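PDB 4PSR: alpha-fucosidase GH29 from Fusarium graminearum, which hydrolyses alpha-L-fucosides, probably including alpha-1,6-linked fucose on the reducing-end N-acetylglucosamine of glycoproteins. Local coordinates for residues Ala532-Lys535 and Pro536-Arg540. Residues are numbered along the deposited sequence; the frame is centred on the assembly and turned at random.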
ATOM      1  N   ALA A 532      -8.332  10.550 -14.009  1.00 14.29           N
ATOM      2  CA  ALA A 532      -8.561  11.833 -13.341  1.00 14.70           C
ATOM      3  C   ALA A 532      -9.891  12.434 -13.745  1.00 16.74           C
ATOM      4  O   ALA A 532     -10.317  13.421 -13.138  1.00 19.54           O
ATOM      5  CB  ALA A 532      -7.446  12.799 -13.668  1.00 14.91           C
ATOM      6  N   GLY A 533     -10.518  11.883 -14.775  1.00 16.01           N
ATOM      7  CA  GLY A 533     -11.887  12.235 -15.138  1.00 20.04           C
ATOM      8  C   GLY A 533     -12.043  12.951 -16.469  1.00 19.34           C
ATOM      9  O   GLY A 533     -13.130  13.466 -16.742  1.00 21.22           O
ATOM     10  N   LEU A 534     -10.997  13.003 -17.291  1.00 16.97           N
ATOM     11  CA  LEU A 534     -11.108  13.619 -18.616  1.00 16.47           C
ATOM     12  C   LEU A 534     -10.236  12.881 -19.615  1.00 20.03           C
ATOM     13  O   LEU A 534      -9.022  13.066 -19.675  1.00 17.86           O
ATOM     14  CB  LEU A 534     -10.729  15.097 -18.564  1.00 18.55           C
ATOM     15  CG  LEU A 534     -10.916  15.948 -19.823  1.00 20.06           C
ATOM     16  CD1 LEU A 534     -12.363  15.886 -20.320  1.00 21.39           C
ATOM     17  CD2 LEU A 534     -10.518  17.398 -19.532  1.00 19.18           C
ATOM     18  N   LYS A 535     -10.877  12.027 -20.391  1.00 17.25           N
ATOM     19  CA  LYS A 535     -10.225  11.351 -21.490  1.00 18.75           C
ATOM     20  C   LYS A 535      -9.573  12.406 -22.362  1.00 17.18           C
ATOM     21  O   LYS A 535     -10.174  13.445 -22.666  1.00 19.29           O
ATOM     22  CB  LYS A 535     -11.229  10.544 -22.320  1.00 20.36           C
ATOM     23  CG  LYS A 535     -11.922   9.432 -21.545  1.00 32.90           C
ATOM     24  CD  LYS A 535     -12.952   8.723 -22.415  1.00 40.03           C
ATOM     25  CE  LYS A 535     -13.656   7.602 -21.661  1.00 57.90           C
ATOM     26  NZ  LYS A 535     -14.650   6.888 -22.517  1.00 53.43           N
ATOM     27  N   PRO A 536      -8.329  12.165 -22.772  1.00 17.72           N
ATOM     28  CA  PRO A 536      -7.602  13.257 -23.421  1.00 19.54           C
ATOM     29  C   PRO A 536      -8.217  13.655 -24.779  1.00 18.29           C
ATOM     30  O   PRO A 536      -8.119  14.814 -25.167  1.00 18.70           O
ATOM     31  CB  PRO A 536      -6.179  12.699 -23.560  1.00 21.57           C
ATOM     32  CG  PRO A 536      -6.289  11.225 -23.382  1.00 24.48           C
ATOM     33  CD  PRO A 536      -7.474  10.995 -22.502  1.00 19.00           C
ATOM     34  N   GLU A 537      -8.865  12.707 -25.449  1.00 19.43           N
ATOM     35  CA  GLU A 537      -9.594  13.011 -26.682  1.00 25.12           C
ATOM     36  C   GLU A 537     -10.688  14.064 -26.479  1.00 25.63           C
ATOM     37  O   GLU A 537     -11.123  14.689 -27.454  1.00 25.74           O
ATOM     38  CB  GLU A 537     -10.218  11.733 -27.263  1.00 23.14           C
ATOM     39  CG  GLU A 537     -11.536  11.324 -26.622  1.00 29.33           C
ATOM     40  CD  GLU A 537     -11.748   9.821 -26.539  1.00 52.30           C
ATOM     41  OE1 GLU A 537     -12.880   9.365 -26.808  1.00 57.02           O
ATOM     42  OE2 GLU A 537     -10.800   9.097 -26.174  1.00 49.10           O
ATOM     43  N   GLU A 538     -11.142  14.250 -25.236  1.00 20.70           N
ATOM     44  CA  GLU A 538     -12.220  15.194 -24.917  1.00 21.42           C
ATOM     45  C   GLU A 538     -11.726  16.562 -24.451  1.00 19.81           C
ATOM     46  O   GLU A 538     -12.529  17.452 -24.160  1.00 21.63           O
ATOM     47  CB  GLU A 538     -13.152  14.611 -23.852  1.00 24.45           C
ATOM     48  CG  GLU A 538     -13.928  13.397 -24.351  1.00 25.79           C
ATOM     49  CD  GLU A 538     -14.915  12.855 -23.341  1.00 35.18           C
ATOM     50  OE1 GLU A 538     -15.369  13.621 -22.468  1.00 46.85           O
ATOM     51  OE2 GLU A 538     -15.243  11.655 -23.433  1.00 55.92           O
ATOM     52  N   ILE A 539     -10.412  16.741 -24.378  1.00 19.87           N
ATOM     53  CA  ILE A 539      -9.852  18.032 -24.013  1.00 19.14           C
ATOM     54  C   ILE A 539     -10.061  19.035 -25.150  1.00 17.28           C
ATOM     55  O   ILE A 539      -9.693  18.755 -26.292  1.00 18.92           O
ATOM     56  CB  ILE A 539      -8.343  17.916 -23.686  1.00 15.74           C
ATOM     57  CG1 ILE A 539      -8.144  16.985 -22.472  1.00 15.74           C
ATOM     58  CG2 ILE A 539      -7.764  19.297 -23.421  1.00 17.65           C
ATOM     59  CD1 ILE A 539      -6.685  16.635 -22.252  1.00 16.71           C
ATOM     60  N   ARG A 540     -10.621  20.194 -24.817  1.00 18.01           N
ATOM     61  CA  ARG A 540     -10.863  21.246 -25.809  1.00 21.23           C
ATOM     62  C   ARG A 540     -10.216  22.582 -25.457  1.00 22.04           C
ATOM     63  O   ARG A 540     -10.226  23.518 -26.258  1.00 19.52           O
ATOM     64  CB  ARG A 540     -12.372  21.437 -26.030  1.00 22.51           C
ATOM     65  CG  ARG A 540     -13.077  20.258 -26.733  1.00 26.76           C
ATOM     66  CD  ARG A 540     -12.648  20.086 -28.180  1.00 43.26           C
ATOM     67  NE  ARG A 540     -12.033  21.303 -28.700  1.00 56.82           N
ATOM     68  CZ  ARG A 540     -12.698  22.331 -29.217  1.00 60.58           C
ATOM     69  NH1 ARG A 540     -12.026  23.393 -29.640  1.00 50.95           N
ATOM     70  NH2 ARG A 540     -14.025  22.304 -29.311  1.00 57.60           N
TER
HETATM   71  O   HOH W   1     -13.907  11.942 -20.170  1.00 30.97           O
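Lys535 and Glu538 are joined through the backbone where a short 3-10 segment, Pro536-Glu538, follows the end of a helix. Glu538 N donates to Lys535 O over 2.9 Å, with 154° at the hydrogen. Ile539 N follows with 3.1 Å to Pro536 O. A water adds a second link: it accepts from Lys535 N at 3.0 Å and donates weakly to Glu538 OE1.

The charged ends of Lys535 and Glu538 are not in contact. Lys535 is fully extended and its CD lies 3.9 Å from Glu538 OE2, while Lys535 NZ stays 4.9 Å from that same oxygen, so any attraction between them acts only at a distance. Glu538 OE1 has a long, weak ion pair with Lys515.

Apolar contact is carried by the forked end of Leu534. CG lies anti to the backbone N (chi1 -174°), which sets the fork beside the turn: CD2 meets Ile539 CG1 at 3.8 Å, and CD1 lies 3.8 Å from the aliphatic Glu538 CB.

Gly533, with phi 113°, ends helix 526-532 in a Schellman motif, and the turn leads on to strand 541-544. Pro536 packs back on that helix at Leu529 and Thr530, while Leu534 and Ile539 both rest on Val506 of strand 504-507.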